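Local coordinates for DnaJ homolog subfamily C member 3 (Mus musculus, PDB 3IEG), which takes part in the unfolded protein response of the endoplasmic reticulum, binding misfolded proteins, acting as an HSC70 co-chaperone and restraining the kinase GCN2, at residues A[17-22]-A[48-53]; A[28-33]-A[38-43]; A[92-97]-A[108-113]. All blocks are in the same frame, centred on the assembly; numbering follows the deposited sequence.

Contact 1 (A[17-22]-A[48-53]); sequences GQLADA and LAMGKS
The methyl CE of M50, a selenomethionine, rests on backbone as much as on side chains: it meets the peptide link between L19 and A20. The contact joins helix 19-32 of TPR repeat 1 to helix 37-50 of repeat 2, near one end of each. CE of M50 lies 3.5 Å from N of A20 and 3.6 Å from C of L19. CB of L19 is also beside it, 3.7 Å from the same CE. The M50 chain runs extended beyond CG, with chi2 at 178°, which carries the methyl across to the first turn of helix 19-32. L19 slides past M50 in the opposite direction, and its CD1 comes 3.9 Å from CG of M50. L19 also touches L14 of helix 2-15. G17 and G51 both have positive phi in Schellman motifs, each ending the helix before it. This is apolar packing at the surface. It lies within the first two TPR repeats, where a hydrophobic patch forms the groove that binds misfolded proteins. The other branch of L19 ends beside A49, with CD2 4.3 Å from CB of A49.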
# COMPACT_ATOMS: atom_id res chain seq x y z
N GLY A 17 31.08 3.00 20.00
CA GLY A 17 30.02 2.38 19.19
C GLY A 17 29.03 1.50 19.94
O GLY A 17 28.12 0.94 19.33
N GLN A 18 29.19 1.39 21.26
CA GLN A 18 28.23 0.65 22.08
C GLN A 18 27.02 1.52 22.40
O GLN A 18 26.93 2.14 23.46
CB GLN A 18 28.91 0.06 23.32
CG GLN A 18 29.87 -1.13 23.00
CD GLN A 18 30.63 -1.62 24.24
OE1 GLN A 18 30.09 -2.39 25.06
NE2 GLN A 18 31.89 -1.18 24.38
N LEU A 19 26.09 1.57 21.46
CA LEU A 19 24.99 2.53 21.49
C LEU A 19 23.99 2.24 22.58
O LEU A 19 23.59 3.15 23.31
CB LEU A 19 24.30 2.60 20.13
CG LEU A 19 25.18 2.81 18.89
CD1 LEU A 19 24.30 2.90 17.63
CD2 LEU A 19 26.08 4.06 19.01
N ALA A 20 23.57 0.99 22.69
CA ALA A 20 22.57 0.59 23.67
C ALA A 20 23.11 0.82 25.07
O ALA A 20 22.42 1.38 25.92
CB ALA A 20 22.17 -0.84 23.47
N ASP A 21 24.36 0.43 25.30
CA ASP A 21 24.98 0.68 26.59
C ASP A 21 25.12 2.16 26.90
O ASP A 21 24.90 2.57 28.03
CB ASP A 21 26.33 -0.04 26.67
CG ASP A 21 26.19 -1.54 26.55
OD1 ASP A 21 25.08 -2.08 26.77
OD2 ASP A 21 27.21 -2.18 26.21
N ALA A 22 25.49 2.96 25.89
CA ALA A 22 25.51 4.42 26.04
C ALA A 22 24.13 4.93 26.41
O ALA A 22 23.99 5.69 27.37
CB ALA A 22 26.01 5.10 24.78
N LEU A 48 19.88 9.47 17.89
CA LEU A 48 20.20 9.93 16.54
C LEU A 48 21.14 8.95 15.84
O LEU A 48 20.93 8.62 14.67
CB LEU A 48 20.77 11.35 16.56
CG LEU A 48 19.89 12.51 16.07
CD1 LEU A 48 18.41 12.13 15.83
CD2 LEU A 48 19.99 13.75 16.96
N ALA A 49 22.16 8.49 16.57
CA ALA A 49 23.13 7.53 16.03
C ALA A 49 22.49 6.18 15.67
O ALA A 49 22.84 5.58 14.67
CB ALA A 49 24.28 7.34 16.99
N MSE A 50 21.55 5.72 16.48
CA MSE A 50 20.71 4.58 16.15
C MSE A 50 19.78 4.89 14.97
O MSE A 50 19.26 3.99 14.31
CB MSE A 50 19.86 4.18 17.35
CG MSE A 50 20.64 3.73 18.57
SE MSE A 50 19.47 3.30 20.10
CE MSE A 50 20.72 2.27 21.18
N GLY A 51 19.54 6.18 14.75
CA GLY A 51 18.60 6.61 13.73
C GLY A 51 17.15 6.52 14.16
O GLY A 51 16.28 6.32 13.32
N LYS A 52 16.87 6.67 15.45
CA LYS A 52 15.49 6.61 15.95
C LYS A 52 14.98 8.02 16.27
O LYS A 52 14.96 8.44 17.43
CB LYS A 52 15.36 5.71 17.19
CG LYS A 52 15.85 4.27 17.01
CD LYS A 52 15.45 3.41 18.19
CE LYS A 52 16.42 2.28 18.39
NZ LYS A 52 16.05 1.41 19.55
N SER A 53 14.57 8.74 15.23
CA SER A 53 14.18 10.15 15.37
C SER A 53 12.93 10.37 16.21
O SER A 53 12.80 11.38 16.88
CB SER A 53 13.99 10.80 14.01
OG SER A 53 12.90 10.21 13.34

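Contact 2 (A[28-33]-A[38-43]); sequences AAVDGD and IAYYRR
V30 fills the space between two antiparallel helices of the TPR solenoid, against A39, Y40 and R43. Helix 19-32 of repeat 1 and helix 37-50 of repeat 2 run at 156° to each other here, with segment axes 8.9 Å apart. CB of V30 points at the second helix and lies 3.7 Å from NH1 of R43. There the side chain forks. CG1 stands opposite the backbone N of V30 (chi1 164°) and meets both Y40 and R43. It is 3.5 Å from CE1 of Y40 and also lies near NH1 of R43. CG2 takes the other direction, beside the backbone N. It meets the methyl of A39 and sits over one face of the Y40 ring, 4.2 Å from the centroid and 14° off the normal, a CH-pi contact. The same CG2 lies over one face of the R43 guanidinium, toward its rim. The V30 side chain crosses those of Y40 and R43 at about a right angle.

The polar ends of these groups are held elsewhere. OH of Y40 hydrogen-bonds to O of P34, in the turn between the helices. NE of R43 forms a salt bridge with D59 of helix 53-66, so the guanidinium links that helix to the V30 site. The R43 side chain also touches L23, F26 and H27 of helix 19-32. Beside V30 two small residues meet, with CB of A29 4.3 Å from CB of A39.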
# COMPACT_ATOMS: atom_id res chain seq x y z
N ALA A 28 20.01 6.63 32.86
CA ALA A 28 20.33 6.68 34.28
C ALA A 28 20.64 8.09 34.71
O ALA A 28 20.20 8.52 35.78
CB ALA A 28 21.52 5.77 34.58
N ALA A 29 21.39 8.81 33.88
CA ALA A 29 21.74 10.20 34.16
C ALA A 29 20.49 11.08 34.19
O ALA A 29 20.30 11.87 35.11
CB ALA A 29 22.73 10.71 33.13
N VAL A 30 19.63 10.94 33.18
CA VAL A 30 18.39 11.69 33.13
C VAL A 30 17.49 11.39 34.34
O VAL A 30 16.92 12.30 34.93
CB VAL A 30 17.63 11.43 31.82
CG1 VAL A 30 16.16 11.89 31.93
CG2 VAL A 30 18.33 12.11 30.65
N ASP A 31 17.39 10.11 34.71
CA ASP A 31 16.59 9.70 35.85
C ASP A 31 17.12 10.25 37.16
O ASP A 31 16.35 10.62 38.06
CB ASP A 31 16.51 8.18 35.92
CG ASP A 31 15.23 7.64 35.30
OD1 ASP A 31 14.35 8.44 34.89
OD2 ASP A 31 15.11 6.39 35.24
N GLY A 32 18.45 10.29 37.27
CA GLY A 32 19.15 10.82 38.43
C GLY A 32 19.02 12.32 38.59
O GLY A 32 19.11 12.83 39.71
N ASP A 33 18.79 13.03 37.48
CA ASP A 33 18.59 14.49 37.49
C ASP A 33 17.72 14.98 36.32
O ASP A 33 18.23 15.29 35.25
CB ASP A 33 19.93 15.22 37.49
CG ASP A 33 19.80 16.73 37.72
OD1 ASP A 33 20.83 17.34 38.05
OD2 ASP A 33 18.69 17.30 37.57
N ILE A 38 22.20 18.71 29.37
CA ILE A 38 23.08 17.85 28.56
C ILE A 38 22.69 16.39 28.61
O ILE A 38 22.82 15.70 27.61
CB ILE A 38 24.60 17.97 28.85
CG1 ILE A 38 24.85 18.64 30.19
CG2 ILE A 38 25.32 18.69 27.70
CD1 ILE A 38 25.17 17.66 31.28
N ALA A 39 22.22 15.93 29.76
CA ALA A 39 21.80 14.54 29.89
C ALA A 39 20.80 14.22 28.79
O ALA A 39 20.97 13.23 28.09
CB ALA A 39 21.22 14.28 31.26
N TYR A 40 19.78 15.07 28.62
CA TYR A 40 18.80 14.89 27.55
C TYR A 40 19.45 15.01 26.18
O TYR A 40 19.05 14.33 25.24
CB TYR A 40 17.65 15.89 27.67
CG TYR A 40 16.71 15.64 28.82
CD1 TYR A 40 15.73 14.65 28.75
CD2 TYR A 40 16.79 16.41 29.98
CE1 TYR A 40 14.86 14.43 29.82
CE2 TYR A 40 15.94 16.20 31.04
CZ TYR A 40 14.97 15.21 30.96
OH TYR A 40 14.12 15.01 32.03
N TYR A 41 20.44 15.89 26.06
CA TYR A 41 21.13 16.03 24.79
C TYR A 41 21.92 14.76 24.46
O TYR A 41 21.80 14.22 23.37
CB TYR A 41 22.02 17.28 24.75
CG TYR A 41 22.76 17.45 23.45
CD1 TYR A 41 22.08 17.75 22.26
CD2 TYR A 41 24.16 17.32 23.40
CE1 TYR A 41 22.76 17.90 21.06
CE2 TYR A 41 24.85 17.47 22.20
CZ TYR A 41 24.14 17.77 21.03
OH TYR A 41 24.83 17.92 19.84
N ARG A 42 22.70 14.27 25.42
CA ARG A 42 23.48 13.06 25.22
C ARG A 42 22.60 11.89 24.80
O ARG A 42 22.92 11.17 23.83
CB ARG A 42 24.28 12.71 26.46
CG ARG A 42 25.30 13.77 26.88
CD ARG A 42 26.31 14.06 25.78
NE ARG A 42 27.34 14.98 26.26
CZ ARG A 42 28.06 15.77 25.48
NH1 ARG A 42 27.87 15.78 24.16
NH2 ARG A 42 28.96 16.57 26.02
N ARG A 43 21.49 11.72 25.51
CA ARG A 43 20.53 10.69 25.14
C ARG A 43 20.02 10.90 23.72
O ARG A 43 19.84 9.94 23.00
CB ARG A 43 19.37 10.62 26.12
CG ARG A 43 18.56 9.34 25.95
CD ARG A 43 17.57 9.12 27.08
NE ARG A 43 16.49 10.09 27.04
CZ ARG A 43 15.67 10.34 28.05
NH1 ARG A 43 15.80 9.67 29.19
NH2 ARG A 43 14.72 11.25 27.91

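Contact 3 (A[92-97]-A[108-113]); sequences DDFKKV and KEAESQ
F94 and Q113 make the tight half of this contact. CB of Q113 sits over one face of the F94 ring, 3.4 Å from its centroid and 18° off the normal, a CH-pi contact. CG of Q113 follows along the ring rim, 3.6 Å from CE1 of F94. The Q113 chain bends at chi2 (-69°), and its amide plane ends up 73° from the ring plane. NE2 of Q113 then hydrogen-bonds to ND1 of H79. One turn away the fit is sparser. A110 gives a single methyl, which lies 3.8 Å from CG1 of V97 and 4.0 Å from O of F94.

The outer flanks are exposed. E111 and K95 start away from the opposite segment, and S112 and K108 are exposed. On the exposed surface of helix 87-98, NZ of K96 forms a salt bridge with OD2 of D92, the two atoms 3.3 Å apart; the hydrogen bond in it is weak.

The pair joins helix 87-98 of TPR repeat 3 to the long helix 104-132, running roughly antiparallel. F94 also touches L114 of helix 104-132. Helix 71-84 packs against both: R77 forms a salt bridge with D93, and H79 is hydrogen-bonded to both E109 and Q113.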
# COMPACT_ATOMS: atom_id res chain seq x y z
N ASP A 92 11.85 28.17 11.14
CA ASP A 92 11.91 28.85 12.41
C ASP A 92 13.14 28.40 13.21
O ASP A 92 13.88 29.23 13.72
CB ASP A 92 10.63 28.63 13.19
CG ASP A 92 10.52 29.54 14.38
OD1 ASP A 92 10.06 30.68 14.21
OD2 ASP A 92 10.90 29.12 15.50
N ASP A 93 13.35 27.09 13.31
CA ASP A 93 14.50 26.53 14.02
C ASP A 93 15.84 26.90 13.39
O ASP A 93 16.74 27.38 14.09
CB ASP A 93 14.39 25.02 14.20
CG ASP A 93 13.83 24.64 15.55
OD1 ASP A 93 13.56 25.54 16.36
OD2 ASP A 93 13.66 23.43 15.83
N PHE A 94 15.97 26.70 12.08
CA PHE A 94 17.19 27.08 11.38
C PHE A 94 17.47 28.57 11.52
O PHE A 94 18.60 28.97 11.78
CB PHE A 94 17.10 26.73 9.90
CG PHE A 94 17.00 25.26 9.62
CD1 PHE A 94 17.97 24.38 10.07
CD2 PHE A 94 15.94 24.77 8.86
CE1 PHE A 94 17.88 23.03 9.80
CE2 PHE A 94 15.84 23.41 8.57
CZ PHE A 94 16.81 22.54 9.04
N LYS A 95 16.45 29.40 11.34
CA LYS A 95 16.61 30.84 11.49
C LYS A 95 17.11 31.23 12.89
O LYS A 95 18.00 32.07 13.02
CB LYS A 95 15.32 31.59 11.13
CG LYS A 95 15.16 31.89 9.65
CD LYS A 95 13.73 32.34 9.27
CE LYS A 95 13.64 32.61 7.75
NZ LYS A 95 12.30 32.30 7.12
N LYS A 96 16.55 30.62 13.93
CA LYS A 96 16.98 30.92 15.30
C LYS A 96 18.41 30.44 15.61
O LYS A 96 19.11 31.04 16.43
CB LYS A 96 15.99 30.35 16.31
CG LYS A 96 14.66 31.10 16.37
CD LYS A 96 13.76 30.52 17.47
CE LYS A 96 12.43 31.26 17.57
NZ LYS A 96 11.44 30.53 18.44
N VAL A 97 18.82 29.36 14.95
CA VAL A 97 20.19 28.86 15.00
C VAL A 97 21.15 29.94 14.51
O VAL A 97 22.17 30.21 15.16
CB VAL A 97 20.34 27.55 14.16
CG1 VAL A 97 21.78 27.32 13.73
CG2 VAL A 97 19.78 26.34 14.90
N LYS A 108 26.85 27.12 8.37
CA LYS A 108 26.75 26.63 6.98
C LYS A 108 25.61 25.62 6.80
O LYS A 108 24.88 25.69 5.81
CB LYS A 108 28.08 26.04 6.46
CG LYS A 108 28.02 25.62 4.96
CD LYS A 108 29.34 25.06 4.39
CE LYS A 108 30.22 26.17 3.76
NZ LYS A 108 31.05 26.90 4.78
N GLU A 109 25.48 24.70 7.75
CA GLU A 109 24.41 23.68 7.75
C GLU A 109 23.01 24.33 7.78
O GLU A 109 22.13 23.94 7.01
CB GLU A 109 24.60 22.70 8.93
CG GLU A 109 24.34 21.24 8.59
CD GLU A 109 24.92 20.25 9.63
OE1 GLU A 109 24.15 19.40 10.14
OE2 GLU A 109 26.15 20.30 9.92
N ALA A 110 22.83 25.34 8.63
CA ALA A 110 21.55 26.04 8.75
C ALA A 110 21.20 26.89 7.53
O ALA A 110 20.03 26.96 7.15
CB ALA A 110 21.51 26.87 10.01
N GLU A 111 22.19 27.54 6.92
CA GLU A 111 21.96 28.31 5.68
C GLU A 111 21.60 27.38 4.54
O GLU A 111 20.72 27.68 3.72
CB GLU A 111 23.19 29.15 5.30
CG GLU A 111 23.53 30.26 6.29
CD GLU A 111 22.69 31.53 6.14
OE1 GLU A 111 23.15 32.60 6.60
OE2 GLU A 111 21.57 31.47 5.56
N SER A 112 22.29 26.24 4.49
CA SER A 112 22.05 25.21 3.50
C SER A 112 20.62 24.65 3.63
O SER A 112 19.93 24.41 2.63
CB SER A 112 23.09 24.12 3.66
OG SER A 112 22.84 23.05 2.78
N GLN A 113 20.17 24.46 4.88
CA GLN A 113 18.85 23.93 5.14
C GLN A 113 17.74 24.97 4.92
O GLN A 113 16.60 24.60 4.65
CB GLN A 113 18.77 23.33 6.54
CG GLN A 113 19.62 22.07 6.77
CD GLN A 113 19.10 20.86 6.02
OE1 GLN A 113 19.24 20.77 4.80
NE2 GLN A 113 18.52 19.91 6.74

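From the N terminus, helix 2-15 leads into helix 19-32, which supplies the first segments of contacts 1 and 2. The chain turns and returns as helix 37-50, where contact 2 closes a short loop and then contact 1 a longer one around it. The two bind the same helix pair at different places, with centres about 14 Å apart, and join TPR repeats 1 and 2. Contact 3 follows in series. It closes a loop between helix 87-98 and helix 104-132, further along the solenoid. Its centre is about 25 Å from that of contact 1 and about 26 Å from that of contact 2. Helices 53-66 and 71-84 lie between them in sequence.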